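Local coordinates for protein similar to yteR (Bacilus subtilis) (PDB 4WU0) that probably acts as an unsaturated rhamnogalacturonan hydrolase of glycoside hydrolase family 105, cutting unsaturated fragments left from pectin breakdown, at residues Y4-A9 / E39-K44; D48-T53 / I84-E89. All coordinates share one frame; numbering follows the deposited sequence.

Contact 1: residues Y4-A9 / E39-K44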
ATOM      1  N   TYR A   4      17.708   9.958  -2.281  1.00 15.93           N
ATOM      2  CA  TYR A   4      17.366   9.075  -1.183  1.00 15.76           C
ATOM      3  C   TYR A   4      16.895   7.706  -1.632  1.00 14.84           C
ATOM      4  O   TYR A   4      16.937   6.756  -0.843  1.00 15.47           O
ATOM      5  CB  TYR A   4      16.323   9.717  -0.260  1.00 16.59           C
ATOM      6  CG  TYR A   4      16.923  10.762   0.654  1.00 16.86           C
ATOM      7  CD1 TYR A   4      17.060  12.071   0.245  1.00 18.32           C
ATOM      8  CD2 TYR A   4      17.373  10.418   1.911  1.00 18.70           C
ATOM      9  CE1 TYR A   4      17.635  13.027   1.067  1.00 20.81           C
ATOM     10  CE2 TYR A   4      17.937  11.365   2.748  1.00 17.20           C
ATOM     11  CZ  TYR A   4      18.061  12.665   2.316  1.00 19.45           C
ATOM     12  OH  TYR A   4      18.622  13.599   3.138  1.00 20.87           O
ATOM     13  N   SER A   5      16.446   7.554  -2.881  1.00 14.97           N
ATOM     14  CA  SER A   5      15.992   6.214  -3.291  1.00 14.93           C
ATOM     15  C   SER A   5      17.160   5.220  -3.237  1.00 15.45           C
ATOM     16  O   SER A   5      17.051   4.105  -2.686  1.00 14.89           O
ATOM     17  CB  SER A   5      15.351   6.217  -4.697  1.00 14.43           C
ATOM     18  OG  SER A   5      16.279   6.623  -5.671  1.00 16.96           O
ATOM     19  N   LYS A   6      18.290   5.639  -3.778  1.00 14.32           N
ATOM     20  CA  LYS A   6      19.484   4.785  -3.775  1.00 16.56           C
ATOM     21  C   LYS A   6      20.087   4.676  -2.371  1.00 15.80           C
ATOM     22  O   LYS A   6      20.492   3.595  -1.938  1.00 15.85           O
ATOM     23  CB  LYS A   6      20.533   5.322  -4.742  1.00 17.96           C
ATOM     24  CG  LYS A   6      21.834   4.528  -4.730  1.00 17.59           C
ATOM     25  CD  LYS A   6      22.843   5.086  -5.743  1.00 23.08           C
ATOM     26  CE  LYS A   6      24.107   4.242  -5.771  1.00 31.43           C
ATOM     27  NZ  LYS A   6      25.067   4.789  -6.774  1.00 56.30           N
ATOM     28  N   LEU A   7      20.152   5.789  -1.659  1.00 14.94           N
ATOM     29  CA  LEU A   7      20.724   5.771  -0.331  1.00 15.22           C
ATOM     30  C   LEU A   7      19.929   4.828   0.572  1.00 14.57           C
ATOM     31  O   LEU A   7      20.496   4.065   1.337  1.00 15.31           O
ATOM     32  CB  LEU A   7      20.776   7.186   0.267  1.00 15.81           C
ATOM     33  CG  LEU A   7      21.388   7.311   1.663  1.00 16.99           C
ATOM     34  CD1 LEU A   7      22.805   6.754   1.734  1.00 18.91           C
ATOM     35  CD2 LEU A   7      21.357   8.761   2.153  1.00 21.11           C
ATOM     36  N   MET A   8      18.606   4.890   0.505  1.00 13.98           N
ATOM     37  CA  MET A   8      17.800   3.984   1.301  1.00 15.12           C
ATOM     38  C   MET A   8      17.927   2.534   0.856  1.00 14.33           C
ATOM     39  O   MET A   8      17.981   1.630   1.689  1.00 16.00           O
ATOM     40  CB  MET A   8      16.338   4.397   1.274  1.00 15.67           C
ATOM     41  CG  MET A   8      15.477   3.522   2.148  1.00 16.30           C
ATOM     42  SD  MET A   8      16.061   3.481   3.858  1.00 25.05           S
ATOM     43  CE  MET A   8      15.130   4.865   4.403  1.00 19.76           C
ATOM     44  N   ALA A   9      17.924   2.298  -0.454  1.00 14.43           N
ATOM     45  CA  ALA A   9      18.112   0.945  -0.969  1.00 14.81           C
ATOM     46  C   ALA A   9      19.426   0.361  -0.453  1.00 13.71           C
ATOM     47  O   ALA A   9      19.474  -0.773   0.018  1.00 16.09           O
ATOM     48  CB  ALA A   9      18.092   0.942  -2.507  1.00 14.97           C
ATOM     49  N   GLU A  39      15.833   0.345 -11.948  1.00 17.78           N
ATOM     50  CA  GLU A  39      15.400   0.980 -13.191  1.00 17.86           C
ATOM     51  C   GLU A  39      16.258   2.188 -13.539  1.00 20.29           C
ATOM     52  O   GLU A  39      16.697   2.328 -14.688  1.00 19.95           O
ATOM     53  CB  GLU A  39      13.934   1.411 -13.061  1.00 19.61           C
ATOM     54  CG  GLU A  39      13.331   2.127 -14.266  1.00 29.15           C
ATOM     55  CD  GLU A  39      11.866   2.480 -14.030  1.00 44.00           C
ATOM     56  OE1 GLU A  39      11.447   3.605 -14.384  1.00 50.83           O
ATOM     57  OE2 GLU A  39      11.138   1.632 -13.470  1.00 46.85           O
ATOM     58  N   TRP A  40      16.487   3.069 -12.567  1.00 19.27           N
ATOM     59  CA  TRP A  40      17.225   4.295 -12.896  1.00 17.22           C
ATOM     60  C   TRP A  40      18.731   4.155 -12.827  1.00 18.67           C
ATOM     61  O   TRP A  40      19.431   4.770 -13.624  1.00 21.90           O
ATOM     62  CB  TRP A  40      16.737   5.517 -12.127  1.00 19.84           C
ATOM     63  CG  TRP A  40      17.127   5.682 -10.673  1.00 17.03           C
ATOM     64  CD1 TRP A  40      16.354   5.408  -9.587  1.00 17.17           C
ATOM     65  CD2 TRP A  40      18.347   6.234 -10.167  1.00 16.64           C
ATOM     66  NE1 TRP A  40      17.019   5.749  -8.435  1.00 17.67           N
ATOM     67  CE2 TRP A  40      18.245   6.258  -8.762  1.00 18.80           C
ATOM     68  CE3 TRP A  40      19.521   6.712 -10.765  1.00 18.71           C
ATOM     69  CZ2 TRP A  40      19.274   6.736  -7.950  1.00 19.93           C
ATOM     70  CZ3 TRP A  40      20.538   7.186  -9.954  1.00 22.14           C
ATOM     71  CH2 TRP A  40      20.407   7.190  -8.563  1.00 20.45           C
ATOM     72  N   THR A  41      19.235   3.321 -11.929  1.00 18.61           N
ATOM     73  CA  THR A  41      20.684   3.156 -11.821  1.00 18.98           C
ATOM     74  C   THR A  41      21.236   2.200 -12.876  1.00 21.08           C
ATOM     75  O   THR A  41      22.408   2.292 -13.255  1.00 24.32           O
ATOM     76  CB  THR A  41      21.112   2.602 -10.448  1.00 20.87           C
ATOM     77  OG1 THR A  41      20.612   1.267 -10.284  1.00 19.96           O
ATOM     78  CG2 THR A  41      20.638   3.499  -9.303  1.00 21.23           C
ATOM     79  N   LYS A  42      20.375   1.304 -13.343  1.00 23.05           N
ATOM     80  CA  LYS A  42      20.751   0.194 -14.217  1.00 23.39           C
ATOM     81  C   LYS A  42      21.816  -0.689 -13.586  1.00 24.78           C
ATOM     82  O   LYS A  42      22.533  -1.418 -14.279  1.00 28.76           O
ATOM     83  CB  LYS A  42      21.208   0.728 -15.577  1.00 31.21           C
ATOM     84  CG  LYS A  42      20.140   1.602 -16.264  1.00 34.00           C
ATOM     85  CD  LYS A  42      20.567   1.985 -17.666  1.00 45.62           C
ATOM     86  CE  LYS A  42      19.424   2.593 -18.453  1.00 54.20           C
ATOM     87  NZ  LYS A  42      19.127   3.983 -18.012  1.00 63.28           N
ATOM     88  N   ASP A  43      21.905  -0.636 -12.261  1.00 23.73           N
ATOM     89  CA  ASP A  43      22.905  -1.391 -11.525  1.00 21.48           C
ATOM     90  C   ASP A  43      22.365  -2.768 -11.127  1.00 20.61           C
ATOM     91  O   ASP A  43      21.436  -2.875 -10.330  1.00 19.32           O
ATOM     92  CB  ASP A  43      23.339  -0.590 -10.288  1.00 24.70           C
ATOM     93  CG  ASP A  43      24.536  -1.192  -9.585  1.00 28.08           C
ATOM     94  OD1 ASP A  43      24.796  -2.404  -9.753  1.00 26.32           O
ATOM     95  OD2 ASP A  43      25.216  -0.447  -8.841  1.00 31.87           O
ATOM     96  N   LYS A  44      22.979  -3.816 -11.673  1.00 26.47           N
ATOM     97  CA  LYS A  44      22.483  -5.181 -11.477  1.00 25.94           C
ATOM     98  C   LYS A  44      22.467  -5.615 -10.013  1.00 22.97           C
ATOM     99  O   LYS A  44      21.739  -6.534  -9.646  1.00 25.91           O
ATOM    100  CB  LYS A  44      23.298  -6.176 -12.319  1.00 31.01           C
ATOM    101  CG  LYS A  44      22.777  -7.611 -12.266  1.00 46.22           C
ATOM    102  CD  LYS A  44      23.556  -8.567 -13.188  1.00 52.98           C
ATOM    103  CE  LYS A  44      23.135 -10.032 -12.976  1.00 49.30           C
ATOM    104  NZ  LYS A  44      21.647 -10.250 -13.073  1.00 48.03           N
TER
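W40 reaches from the last turn of its helix to the first turn of helix 4-14 and meets S5 and K6 there. Its indole N-H is the polar link. NE1 donates to S5 OG at 3.0 Å, and the bond is bent, with an N-H...O angle of 145°. The hydroxyl lies at the ring edge, 19° out of the ring plane. The same S5 OG is hydrogen-bonded to E359 OE1, so one buried hydroxyl joins W40 to the C-terminal helix. K6 adds the apolar half. Its CB lies 3.7 Å from W40 CZ2, in an oblique approach. CG is anti to the backbone N (chi1 177°) and the rest of the chain is extended. This runs the lysine past the side of the six-membered ring of W40, where K6 CD comes to 4.5 Å from T41 CG2. The ammonium K6 NZ stays 5.6 Å from D43 OD2, too far for a salt bridge. T41 CG2 also lies over one face of the W40 ring, 3.5 Å above its plane. T41 OG1 accepts from D43 N in an ST turn and is also hydrogen-bonded to V37 O. K3 makes a cation-pi contact with W40. The contact joins two helices of the (alpha/alpha)6 barrel expected for this family. Helix 4-14 is packed by Y4 and M8 against helix 345-360 and strand 311-317, while K6 and T41 touch Y46 of helix 44-54.

Contact 2: residues D48-T53 / I84-E89; sequences DFIIKT and ITLFKE
L86 points from helix 80-90 at helix 44-54 and makes both side-chain contacts here, with I50 and I51. Its CB starts toward the other helix, and the contacts begin at CG. CG stands anti to the carbonyl carbon (chi1 -75°), which sends the branched end across the gap. This CG lies 4.1 Å from I50 CG2. At the tip the two methyls divide the work. Within segment 48-53, CD1 meets I50, with I50 CG2 4.1 Å away. CD2 meets both isoleucines. It is 3.8 Å from I50 CG2 and 3.7 Å from I51 CG1. L86 therefore sits against two successive residues of one helical turn.

The two isoleucines have nearly the same torsions but present different branches. I50 offers its CG2 methyl, which is anti to its backbone N. I51 offers the CG1 methylene of its longer branch. The contact is apolar helix-to-helix packing in the (alpha/alpha)6 barrel expected for this family, and I50 and L86 are buried. The backbones come close here: the CA atoms of I51 and L86 are 7.6 Å apart. Within segment 48-53, T53 OG1 donates to F49 O at 2.9 Å. That carbonyl also takes T53 N, from the opposite face of its plane.

L86 also touches L47 and M54, so its end is enclosed by residues from neighbouring turns of helix 44-54. Y95 of helix 93-108 touches both I51 and L86. I50 turns to L31 and A35 of helix 25-41, and this helix lies against helix 44-54.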
ATOM      1  N   ASP A  48      19.791  -8.193  -8.528  1.00 17.83           N
ATOM      2  CA  ASP A  48      20.274  -9.406  -7.877  1.00 20.46           C
ATOM      3  C   ASP A  48      19.742  -9.549  -6.454  1.00 19.48           C
ATOM      4  O   ASP A  48      19.400 -10.649  -6.036  1.00 19.73           O
ATOM      5  CB  ASP A  48      21.802  -9.447  -7.873  1.00 21.37           C
ATOM      6  CG  ASP A  48      22.382  -9.680  -9.250  1.00 29.96           C
ATOM      7  OD1 ASP A  48      21.665 -10.221 -10.120  1.00 30.85           O
ATOM      8  OD2 ASP A  48      23.564  -9.329  -9.453  1.00 40.06           O
ATOM      9  N   PHE A  49      19.649  -8.437  -5.723  1.00 16.93           N
ATOM     10  CA  PHE A  49      19.072  -8.445  -4.388  1.00 16.63           C
ATOM     11  C   PHE A  49      17.617  -8.876  -4.405  1.00 15.10           C
ATOM     12  O   PHE A  49      17.176  -9.641  -3.560  1.00 16.56           O
ATOM     13  CB  PHE A  49      19.182  -7.070  -3.726  1.00 17.00           C
ATOM     14  CG  PHE A  49      18.646  -7.032  -2.325  1.00 15.82           C
ATOM     15  CD1 PHE A  49      19.362  -7.597  -1.290  1.00 19.02           C
ATOM     16  CD2 PHE A  49      17.426  -6.440  -2.053  1.00 17.58           C
ATOM     17  CE1 PHE A  49      18.882  -7.568   0.002  1.00 17.68           C
ATOM     18  CE2 PHE A  49      16.939  -6.393  -0.747  1.00 16.84           C
ATOM     19  CZ  PHE A  49      17.678  -6.981   0.275  1.00 18.65           C
ATOM     20  N   ILE A  50      16.877  -8.372  -5.378  1.00 16.67           N
ATOM     21  CA  ILE A  50      15.471  -8.742  -5.522  1.00 15.34           C
ATOM     22  C   ILE A  50      15.338 -10.228  -5.819  1.00 16.58           C
ATOM     23  O   ILE A  50      14.549 -10.920  -5.188  1.00 16.13           O
ATOM     24  CB  ILE A  50      14.804  -7.902  -6.612  1.00 15.82           C
ATOM     25  CG1 ILE A  50      14.780  -6.440  -6.184  1.00 16.75           C
ATOM     26  CG2 ILE A  50      13.372  -8.369  -6.848  1.00 14.31           C
ATOM     27  CD1 ILE A  50      14.435  -5.499  -7.318  1.00 16.99           C
ATOM     28  N   ILE A  51      16.147 -10.719  -6.747  1.00 15.50           N
ATOM     29  CA  ILE A  51      16.102 -12.117  -7.121  1.00 16.46           C
ATOM     30  C   ILE A  51      16.405 -13.001  -5.917  1.00 18.31           C
ATOM     31  O   ILE A  51      15.676 -13.966  -5.637  1.00 18.92           O
ATOM     32  CB  ILE A  51      17.086 -12.394  -8.273  1.00 18.46           C
ATOM     33  CG1 ILE A  51      16.590 -11.716  -9.561  1.00 19.81           C
ATOM     34  CG2 ILE A  51      17.281 -13.889  -8.490  1.00 18.51           C
ATOM     35  CD1 ILE A  51      17.615 -11.708 -10.714  1.00 23.18           C
ATOM     36  N   LYS A  52      17.484 -12.673  -5.206  1.00 16.95           N
ATOM     37  CA  LYS A  52      17.934 -13.481  -4.081  1.00 20.16           C
ATOM     38  C   LYS A  52      16.878 -13.516  -2.985  1.00 18.02           C
ATOM     39  O   LYS A  52      16.623 -14.572  -2.403  1.00 18.50           O
ATOM     40  CB  LYS A  52      19.266 -12.953  -3.534  1.00 28.46           C
ATOM     41  CG  LYS A  52      19.599 -13.411  -2.113  1.00 40.07           C
ATOM     42  CD  LYS A  52      20.925 -12.840  -1.627  1.00 50.26           C
ATOM     43  CE  LYS A  52      20.867 -11.336  -1.381  1.00 43.98           C
ATOM     44  NZ  LYS A  52      20.176 -11.017  -0.107  1.00 50.89           N
ATOM     45  N   THR A  53      16.246 -12.370  -2.722  1.00 16.05           N
ATOM     46  CA  THR A  53      15.191 -12.301  -1.708  1.00 15.50           C
ATOM     47  C   THR A  53      14.017 -13.226  -2.109  1.00 16.39           C
ATOM     48  O   THR A  53      13.531 -14.036  -1.305  1.00 16.96           O
ATOM     49  CB  THR A  53      14.703 -10.851  -1.522  1.00 16.22           C
ATOM     50  OG1 THR A  53      15.799 -10.039  -1.073  1.00 18.33           O
ATOM     51  CG2 THR A  53      13.553 -10.776  -0.502  1.00 17.60           C
ATOM     52  N   ILE A  84       5.603 -10.073 -11.213  1.00 14.72           N
ATOM     53  CA  ILE A  84       5.398  -9.551 -12.560  1.00 13.82           C
ATOM     54  C   ILE A  84       6.657  -8.869 -13.049  1.00 14.33           C
ATOM     55  O   ILE A  84       7.103  -9.087 -14.185  1.00 16.66           O
ATOM     56  CB  ILE A  84       4.172  -8.623 -12.639  1.00 13.58           C
ATOM     57  CG1 ILE A  84       2.913  -9.428 -12.343  1.00 14.82           C
ATOM     58  CG2 ILE A  84       4.050  -7.975 -14.024  1.00 15.97           C
ATOM     59  CD1 ILE A  84       1.662  -8.587 -12.148  1.00 17.56           C
ATOM     60  N   THR A  85       7.232  -8.031 -12.192  1.00 14.85           N
ATOM     61  CA  THR A  85       8.437  -7.303 -12.540  1.00 14.65           C
ATOM     62  C   THR A  85       9.575  -8.271 -12.853  1.00 16.63           C
ATOM     63  O   THR A  85      10.285  -8.111 -13.850  1.00 18.65           O
ATOM     64  CB  THR A  85       8.792  -6.367 -11.387  1.00 16.36           C
ATOM     65  OG1 THR A  85       7.738  -5.401 -11.258  1.00 18.79           O
ATOM     66  CG2 THR A  85      10.128  -5.668 -11.615  1.00 21.50           C
ATOM     67  N   LEU A  86       9.729  -9.293 -12.031  1.00 15.70           N
ATOM     68  CA  LEU A  86      10.800 -10.259 -12.248  1.00 16.11           C
ATOM     69  C   LEU A  86      10.570 -11.077 -13.511  1.00 19.05           C
ATOM     70  O   LEU A  86      11.528 -11.395 -14.223  1.00 19.49           O
ATOM     71  CB  LEU A  86      10.954 -11.192 -11.055  1.00 16.33           C
ATOM     72  CG  LEU A  86      11.633 -10.606  -9.821  1.00 16.39           C
ATOM     73  CD1 LEU A  86      11.403 -11.486  -8.604  1.00 21.00           C
ATOM     74  CD2 LEU A  86      13.121 -10.422 -10.073  1.00 21.52           C
ATOM     75  N   PHE A  87       9.317 -11.440 -13.789  1.00 18.02           N
ATOM     76  CA  PHE A  87       9.043 -12.201 -15.004  1.00 17.31           C
ATOM     77  C   PHE A  87       9.363 -11.362 -16.240  1.00 19.73           C
ATOM     78  O   PHE A  87       9.947 -11.865 -17.202  1.00 19.75           O
ATOM     79  CB  PHE A  87       7.601 -12.693 -15.069  1.00 17.22           C
ATOM     80  CG  PHE A  87       7.310 -13.497 -16.313  1.00 19.19           C
ATOM     81  CD1 PHE A  87       7.971 -14.689 -16.538  1.00 20.75           C
ATOM     82  CD2 PHE A  87       6.402 -13.057 -17.247  1.00 21.70           C
ATOM     83  CE1 PHE A  87       7.727 -15.436 -17.692  1.00 24.02           C
ATOM     84  CE2 PHE A  87       6.148 -13.798 -18.392  1.00 22.35           C
ATOM     85  CZ  PHE A  87       6.806 -14.981 -18.607  1.00 24.16           C
ATOM     86  N   LYS A  88       8.983 -10.087 -16.214  1.00 19.41           N
ATOM     87  CA  LYS A  88       9.257  -9.200 -17.341  1.00 18.84           C
ATOM     88  C   LYS A  88      10.763  -8.984 -17.530  1.00 24.02           C
ATOM     89  O   LYS A  88      11.254  -8.940 -18.669  1.00 23.81           O
ATOM     90  CB  LYS A  88       8.520  -7.862 -17.190  1.00 21.14           C
ATOM     91  CG  LYS A  88       6.983  -7.980 -17.256  1.00 20.66           C
ATOM     92  CD  LYS A  88       6.279  -6.621 -17.066  1.00 33.26           C
ATOM     93  CE  LYS A  88       6.483  -5.681 -18.253  1.00 36.42           C
ATOM     94  NZ  LYS A  88       6.063  -6.315 -19.543  1.00 43.64           N
ATOM     95  N   GLU A  89      11.487  -8.853 -16.426  1.00 19.66           N
ATOM     96  CA  GLU A  89      12.923  -8.602 -16.480  1.00 19.56           C
ATOM     97  C   GLU A  89      13.743  -9.834 -16.866  1.00 23.84           C
ATOM     98  O   GLU A  89      14.702  -9.711 -17.617  1.00 26.03           O
ATOM     99  CB  GLU A  89      13.442  -8.049 -15.150  1.00 21.30           C
ATOM    100  CG  GLU A  89      14.950  -7.772 -15.117  1.00 28.69           C
ATOM    101  CD  GLU A  89      15.399  -6.665 -16.066  1.00 36.86           C
ATOM    102  OE1 GLU A  89      16.574  -6.719 -16.509  1.00 33.49           O
ATOM    103  OE2 GLU A  89      14.593  -5.741 -16.349  1.00 29.98           O
TER

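Overall arrangement
Contact 1 comes first and joins helix 4-14 to the end of helix 25-41, closing a loop of 29 intervening residues, most of them helical. The chain then turns into helix 44-54. Contact 2 joins this helix to helix 80-90, and the 30 residues between its segments are mostly non-helical. The two loops follow in series, neither nested nor crossed. The centres of contacts 1 and 2 are about 14 Å apart, on the same side of the chain's centre. Together they pair up the first four helices of the barrel expected for this six-hairpin clan member, and the chain links the pairs. Contact 1 also reaches the C-terminal helix 345-360, while contact 2 leads on to helix 93-108.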